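Local structure of diketoreductase (Acinetobacter baylyi, 4DYD) at residues L140-A145 and N152-M157; G240-Y245 and N265-G270. The protein probably catalyses the NAD-dependent interconversion of (3S)-3-hydroxyacyl-CoA and 3-oxoacyl-CoA, a step of fatty acid beta-oxidation. All coordinates share one frame; numbering follows the deposited sequence.

Contact 1. Residues L140-A145 and N152-M157. With NAD (nicotinamide-adenine-dinucleotide), chain B.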
loop_
_atom_site.group_PDB
_atom_site.type_symbol
_atom_site.label_atom_id
_atom_site.label_comp_id
_atom_site.label_asym_id
_atom_site.label_seq_id
_atom_site.Cartn_x
_atom_site.Cartn_y
_atom_site.Cartn_z
ATOM N N LEU A 140 -10.912 -26.878 -0.127
ATOM C CA LEU A 140 -10.804 -25.433 -0.046
ATOM C C LEU A 140 -9.343 -25.031 0.010
ATOM O O LEU A 140 -8.457 -25.886 0.085
ATOM C CB LEU A 140 -11.575 -24.897 1.164
ATOM C CG LEU A 140 -11.315 -25.488 2.555
ATOM C CD1 LEU A 140 -9.855 -25.367 2.964
ATOM C CD2 LEU A 140 -12.212 -24.799 3.570
ATOM N N ALA A 141 -9.091 -23.731 -0.049
ATOM C CA ALA A 141 -7.731 -23.237 0.067
ATOM C C ALA A 141 -7.482 -22.729 1.479
ATOM O O ALA A 141 -8.346 -22.097 2.093
ATOM C CB ALA A 141 -7.465 -22.137 -0.953
ATOM N N LEU A 142 -6.301 -23.047 1.993
ATOM C CA LEU A 142 -5.813 -22.497 3.247
ATOM C C LEU A 142 -4.411 -21.995 2.952
ATOM O O LEU A 142 -3.464 -22.783 2.887
ATOM C CB LEU A 142 -5.764 -23.580 4.328
ATOM C CG LEU A 142 -5.283 -23.106 5.702
ATOM C CD1 LEU A 142 -6.241 -22.049 6.241
ATOM C CD2 LEU A 142 -5.184 -24.282 6.668
ATOM N N HIS A 143 -4.284 -20.685 2.774
ATOM C CA HIS A 143 -3.079 -20.100 2.205
ATOM C C HIS A 143 -2.252 -19.357 3.254
ATOM O O HIS A 143 -2.723 -18.398 3.872
ATOM C CB HIS A 143 -3.479 -19.171 1.055
ATOM C CG HIS A 143 -2.322 -18.527 0.364
ATOM N ND1 HIS A 143 -2.089 -17.171 0.410
ATOM C CD2 HIS A 143 -1.329 -19.055 -0.391
ATOM C CE1 HIS A 143 -1.001 -16.889 -0.286
ATOM N NE2 HIS A 143 -0.522 -18.016 -0.782
ATOM N N PHE A 144 -1.017 -19.816 3.449
ATOM C CA PHE A 144 -0.112 -19.257 4.456
ATOM C C PHE A 144 0.882 -18.287 3.824
ATOM O O PHE A 144 1.015 -18.217 2.598
ATOM C CB PHE A 144 0.675 -20.374 5.148
ATOM C CG PHE A 144 -0.176 -21.324 5.940
ATOM C CD1 PHE A 144 -0.921 -22.314 5.303
ATOM C CD2 PHE A 144 -0.230 -21.232 7.328
ATOM C CE1 PHE A 144 -1.709 -23.197 6.035
ATOM C CE2 PHE A 144 -1.014 -22.109 8.073
ATOM C CZ PHE A 144 -1.757 -23.094 7.425
ATOM N N ALA A 145 1.578 -17.544 4.677
ATOM C CA ALA A 145 2.624 -16.623 4.241
ATOM C C ALA A 145 3.973 -17.112 4.757
ATOM O O ALA A 145 4.055 -17.687 5.848
ATOM C CB ALA A 145 2.337 -15.224 4.764
ATOM N N ASN A 152 1.431 -14.400 10.500
ATOM C CA ASN A 152 0.547 -15.509 10.843
ATOM C C ASN A 152 -0.872 -15.376 10.301
ATOM O O ASN A 152 -1.833 -15.729 10.988
ATOM C CB ASN A 152 0.523 -15.743 12.357
ATOM C CG ASN A 152 0.018 -14.540 13.126
ATOM O OD1 ASN A 152 0.112 -13.402 12.660
ATOM N ND2 ASN A 152 -0.532 -14.786 14.308
ATOM N N THR A 153 -1.020 -14.872 9.081
ATOM C CA THR A 153 -2.335 -14.888 8.447
ATOM C C THR A 153 -2.585 -16.249 7.805
ATOM O O THR A 153 -1.662 -16.897 7.305
ATOM C CB THR A 153 -2.484 -13.802 7.365
ATOM O OG1 THR A 153 -1.468 -13.970 6.366
ATOM C CG2 THR A 153 -2.386 -12.414 7.979
ATOM N N ALA A 154 -3.833 -16.691 7.834
ATOM C CA ALA A 154 -4.212 -17.886 7.098
ATOM C C ALA A 154 -5.456 -17.567 6.292
ATOM O O ALA A 154 -6.555 -17.469 6.840
ATOM C CB ALA A 154 -4.457 -19.053 8.045
ATOM N N GLU A 155 -5.272 -17.383 4.989
ATOM C CA GLU A 155 -6.378 -17.038 4.101
ATOM C C GLU A 155 -7.217 -18.259 3.737
ATOM O O GLU A 155 -6.725 -19.206 3.118
ATOM C CB GLU A 155 -5.846 -16.329 2.856
ATOM C CG GLU A 155 -5.257 -14.964 3.194
ATOM C CD GLU A 155 -4.547 -14.298 2.032
ATOM O OE1 GLU A 155 -3.674 -14.943 1.411
ATOM O OE2 GLU A 155 -4.869 -13.126 1.734
ATOM N N VAL A 156 -8.487 -18.228 4.130
ATOM C CA VAL A 156 -9.399 -19.344 3.901
ATOM C C VAL A 156 -10.317 -19.020 2.726
ATOM O O VAL A 156 -11.050 -18.029 2.746
ATOM C CB VAL A 156 -10.254 -19.626 5.153
ATOM C CG1 VAL A 156 -11.117 -20.861 4.941
ATOM C CG2 VAL A 156 -9.364 -19.793 6.372
ATOM N N MET A 157 -10.270 -19.855 1.695
ATOM C CA MET A 157 -10.999 -19.561 0.471
ATOM C C MET A 157 -11.478 -20.861 -0.173
ATOM O O MET A 157 -10.670 -21.684 -0.609
ATOM C CB MET A 157 -10.084 -18.792 -0.486
ATOM C CG MET A 157 -10.748 -18.261 -1.742
ATOM S SD MET A 157 -9.582 -17.369 -2.795
ATOM C CE MET A 157 -8.562 -18.725 -3.362
HETATM P PA NAD B . 8.781 -25.946 -1.978
HETATM O O1A NAD B . 10.169 -25.444 -1.877
HETATM O O2A NAD B . 8.013 -25.693 -3.218
HETATM O O5B NAD B . 8.770 -27.529 -1.675
HETATM C C5B NAD B . 7.886 -28.407 -2.381
HETATM C C4B NAD B . 7.681 -29.684 -1.562
HETATM O O4B NAD B . 6.906 -30.614 -2.344
HETATM C C3B NAD B . 9.024 -30.363 -1.341
HETATM O O3B NAD B . 8.922 -31.260 -0.226
HETATM C C2B NAD B . 9.144 -31.163 -2.623
HETATM O O2B NAD B . 10.105 -32.215 -2.456
HETATM C C1B NAD B . 7.749 -31.754 -2.579
HETATM N N9A NAD B . 7.396 -32.510 -3.802
HETATM C C8A NAD B . 8.026 -32.451 -4.971
HETATM N N7A NAD B . 7.367 -33.227 -5.826
HETATM C C5A NAD B . 6.337 -33.773 -5.183
HETATM C C6A NAD B . 5.424 -34.655 -5.579
HETATM N N6A NAD B . 5.525 -35.088 -6.834
HETATM N N1A NAD B . 4.491 -35.134 -4.745
HETATM C C2A NAD B . 4.481 -34.689 -3.419
HETATM N N3A NAD B . 5.453 -33.757 -3.035
HETATM C C4A NAD B . 6.353 -33.327 -3.929
HETATM O O3 NAD B . 7.948 -25.345 -0.740
HETATM P PN NAD B . 6.965 -24.092 -0.968
HETATM O O1N NAD B . 7.383 -23.365 -2.187
HETATM O O2N NAD B . 6.848 -23.339 0.302
HETATM O O5D NAD B . 5.555 -24.809 -1.269
HETATM C C5D NAD B . 4.904 -24.604 -2.526
HETATM C C4D NAD B . 3.390 -24.705 -2.332
HETATM O O4D NAD B . 3.023 -23.759 -1.311
HETATM C C3D NAD B . 2.712 -24.191 -3.590
HETATM O O3D NAD B . 1.302 -24.456 -3.543
HETATM C C2D NAD B . 2.965 -22.707 -3.413
HETATM O O2D NAD B . 2.093 -21.941 -4.257
HETATM C C1D NAD B . 2.515 -22.585 -1.969
HETATM N N1N NAD B . 2.938 -21.316 -1.334
HETATM C C2N NAD B . 4.285 -20.935 -1.348
HETATM C C3N NAD B . 4.659 -19.691 -0.851
HETATM C C7N NAD B . 6.005 -19.351 -0.762
HETATM O O7N NAD B . 6.358 -18.292 -0.246
HETATM N N7N NAD B . 6.850 -20.263 -1.234
HETATM C C4N NAD B . 3.694 -18.827 -0.344
HETATM C C5N NAD B . 2.358 -19.209 -0.302
HETATM C C6N NAD B . 1.975 -20.452 -0.796
HETATM O O HOH W 1 -1.704 -15.821 4.406
HETATM O O HOH W 2 1.119 -17.594 7.375
#
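His143 and Glu155, facing each other on neighbouring strands of a beta hairpin, are joined by a buried bond from ring to carboxylate right beside the nicotinamide of NAD. The hairpin belongs to the Rossmann-type NAD-binding domain, where strand 153-158 runs antiparallel to strand 139-143. With CG of His143 anti to the backbone N (chi1 -179°), the ring lies alongside the glutamate, pointing the same way. ND1 of His143 donates to OE1 of Glu155 over 2.9 Å (165° at the hydrogen); the oxygen sits in the ring plane and is met nearly along its C-O axis. The carboxylate is turned 31° from the ring. Its other oxygen, OE2, takes the amides of Val192 and Leu193, while Tyr191 stacks on the imidazole and Ser122 bonds NE2, so the rotation of the ring is well fixed. His143 is predicted to be important for catalysis. On the sheet face covered by helix 164-176, Leu142 CD1 touches both Val156 CG2 and Ala154 CB, each at 3.9 Å. His143 O accepts the amide of Glu155 and also a water bonded to Thr153 OG1. At the cofactor, NE2 of His143 comes within 3.2 Å of C5N of NAD.

Contact 2. Residues G240-Y245 and N265-G270. With SO4 (sulfate ion), chain M.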
loop_
_atom_site.group_PDB
_atom_site.type_symbol
_atom_site.label_atom_id
_atom_site.label_comp_id
_atom_site.label_asym_id
_atom_site.label_seq_id
_atom_site.Cartn_x
_atom_site.Cartn_y
_atom_site.Cartn_z
ATOM N N GLY A 240 12.339 -10.537 -2.184
ATOM C CA GLY A 240 13.408 -11.168 -2.940
ATOM C C GLY A 240 13.312 -10.810 -4.407
ATOM O O GLY A 240 12.256 -10.986 -5.022
ATOM N N LEU A 241 14.397 -10.299 -4.978
ATOM C CA LEU A 241 14.330 -9.795 -6.343
ATOM C C LEU A 241 14.203 -10.907 -7.378
ATOM O O LEU A 241 13.624 -10.700 -8.449
ATOM C CB LEU A 241 15.501 -8.857 -6.651
ATOM C CG LEU A 241 15.581 -7.651 -5.701
ATOM C CD1 LEU A 241 16.686 -6.696 -6.151
ATOM C CD2 LEU A 241 14.247 -6.917 -5.645
ATOM N N THR A 242 14.728 -12.087 -7.069
ATOM C CA THR A 242 14.568 -13.213 -7.979
ATOM C C THR A 242 13.074 -13.489 -8.142
ATOM O O THR A 242 12.568 -13.633 -9.258
ATOM C CB THR A 242 15.247 -14.490 -7.441
ATOM O OG1 THR A 242 16.624 -14.223 -7.161
ATOM C CG2 THR A 242 15.170 -15.602 -8.477
ATOM N N THR A 243 12.379 -13.549 -7.010
ATOM C CA THR A 243 10.940 -13.777 -6.985
ATOM C C THR A 243 10.193 -12.667 -7.714
ATOM O O THR A 243 9.328 -12.945 -8.547
ATOM C CB THR A 243 10.412 -13.911 -5.541
ATOM O OG1 THR A 243 11.014 -15.053 -4.919
ATOM C CG2 THR A 243 8.893 -14.069 -5.524
ATOM N N ALA A 244 10.529 -11.415 -7.415
ATOM C CA ALA A 244 9.880 -10.290 -8.072
ATOM C C ALA A 244 10.097 -10.364 -9.586
ATOM O O ALA A 244 9.185 -10.090 -10.372
ATOM C CB ALA A 244 10.412 -8.981 -7.526
ATOM N N TYR A 245 11.312 -10.723 -9.988
ATOM C CA TYR A 245 11.630 -10.906 -11.401
ATOM C C TYR A 245 10.713 -11.945 -12.051
ATOM O O TYR A 245 10.048 -11.659 -13.052
ATOM C CB TYR A 245 13.097 -11.303 -11.567
ATOM C CG TYR A 245 13.454 -11.795 -12.952
ATOM C CD1 TYR A 245 13.560 -10.913 -14.033
ATOM C CD2 TYR A 245 13.687 -13.150 -13.183
ATOM C CE1 TYR A 245 13.890 -11.376 -15.313
ATOM C CE2 TYR A 245 14.020 -13.622 -14.451
ATOM C CZ TYR A 245 14.118 -12.735 -15.508
ATOM O OH TYR A 245 14.445 -13.218 -16.755
ATOM N N ASN A 265 19.912 -4.717 -13.869
ATOM C CA ASN A 265 20.505 -3.894 -12.817
ATOM C C ASN A 265 20.734 -4.600 -11.484
ATOM O O ASN A 265 21.530 -4.122 -10.672
ATOM C CB ASN A 265 19.638 -2.664 -12.577
ATOM C CG ASN A 265 19.541 -1.790 -13.796
ATOM O OD1 ASN A 265 18.474 -1.260 -14.117
ATOM N ND2 ASN A 265 20.660 -1.623 -14.484
ATOM N N TYR A 266 20.048 -5.711 -11.231
ATOM C CA TYR A 266 20.162 -6.350 -9.918
ATOM C C TYR A 266 20.506 -7.832 -9.979
ATOM O O TYR A 266 21.535 -8.250 -9.443
ATOM C CB TYR A 266 18.903 -6.090 -9.082
ATOM C CG TYR A 266 18.731 -4.616 -8.792
ATOM C CD1 TYR A 266 18.046 -3.786 -9.678
ATOM C CD2 TYR A 266 19.262 -4.048 -7.636
ATOM C CE1 TYR A 266 17.896 -2.428 -9.422
ATOM C CE2 TYR A 266 19.116 -2.690 -7.368
ATOM C CZ TYR A 266 18.432 -1.887 -8.263
ATOM O OH TYR A 266 18.286 -0.547 -7.999
ATOM N N ILE A 267 19.663 -8.622 -10.636
ATOM C CA ILE A 267 19.892 -10.060 -10.734
ATOM C C ILE A 267 21.270 -10.365 -11.342
ATOM O O ILE A 267 22.014 -11.198 -10.818
ATOM C CB ILE A 267 18.805 -10.757 -11.586
ATOM C CG1 ILE A 267 17.404 -10.429 -11.053
ATOM C CG2 ILE A 267 19.022 -12.261 -11.584
ATOM C CD1 ILE A 267 17.170 -10.828 -9.619
ATOM N N ASP A 268 21.616 -9.689 -12.438
ATOM C CA ASP A 268 22.890 -9.950 -13.111
ATOM C C ASP A 268 24.089 -9.476 -12.308
ATOM O O ASP A 268 25.228 -9.827 -12.629
ATOM C CB ASP A 268 22.933 -9.332 -14.513
ATOM C CG ASP A 268 21.981 -10.007 -15.483
ATOM O OD1 ASP A 268 21.403 -11.057 -15.140
ATOM O OD2 ASP A 268 21.813 -9.488 -16.602
ATOM N N LYS A 269 23.847 -8.684 -11.269
ATOM C CA LYS A 269 24.936 -8.192 -10.435
ATOM C C LYS A 269 25.015 -8.927 -9.096
ATOM O O LYS A 269 25.832 -8.579 -8.238
ATOM C CB LYS A 269 24.792 -6.688 -10.199
ATOM C CG LYS A 269 24.849 -5.849 -11.466
ATOM C CD LYS A 269 24.789 -4.367 -11.139
ATOM C CE LYS A 269 24.939 -3.513 -12.385
ATOM N NZ LYS A 269 24.953 -2.062 -12.050
ATOM N N GLY A 270 24.171 -9.938 -8.915
ATOM C CA GLY A 270 24.146 -10.662 -7.655
ATOM C C GLY A 270 23.465 -9.925 -6.509
ATOM O O GLY A 270 23.610 -10.304 -5.346
HETATM S S SO4 M . 15.301 -14.357 -3.822
HETATM O O1 SO4 M . 16.390 -13.606 -4.472
HETATM O O2 SO4 M . 15.355 -14.143 -2.364
HETATM O O3 SO4 M . 15.450 -15.792 -4.113
HETATM O O4 SO4 M . 14.002 -13.890 -4.345
#
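Oxygen O4 of a sulfate ion is gripped twice by Thr243, through the backbone N at 3.1 Å and through OG1 at 3.3 Å. A second oxygen, O1, takes the hydroxyl of Thr242 at 2.8 Å between OG1 and O1, with a weak bond from the amide N of the same residue. In both threonines OG1 stands beside the backbone N, chi1 -55° in Thr242 and -63° in Thr243, which lets hydroxyl and amide address the same sulfate oxygen. The ion thus sits at the N-terminus of helix 241-249, over the N-cap residue Gly240, whose CA is 3.1 Å from O4. Towards 265-270 the character changes, and the last turn of helix 253-267 packs against this first turn without any hydrogen bond, largely through apolar side-chain atoms. Ile267 reaches across with CD1, which rests on the backbone of Leu241, 3.7 Å from its carbonyl C, and also approaches CB of that leucine. Leu241 in turn sets CD1 3.7 Å from CB of Tyr266, the two side chains lying at a slant to each other. Tyr245, one turn on, brings CB to within 4.4 Å of Ile267 CG1. Gly270, with positive phi, completes a Schellman motif after the last turn of 253-267. The sulfate, probably picked up from the crystallisation solution, suggests that the helix dipole and the amides of the first turn make this an anion-receptive spot.

In the fold
Contact 1 is buried, its centre about 8 Å from that of the chain; the centre of contact 2 is about 21 Å away from it, at the surface of the helical C-terminal domain. They share no secondary-structure element: one joins adjacent strands of the mixed sheet, the other the first turn of one helix and the last turn of the next, and their nearest atoms are about 11 Å apart. Backbone hydrogen bonds and one imidazole-carboxylate hydrogen bond knit 140-145 to 152-157, with the cofactor alongside; between 240-245 and 265-270 there are apolar contacts, and the polar bonds go to a sulfate instead. The second subunit touches Thr153 and Glu155, while no other chain of the assembly touches contact 2.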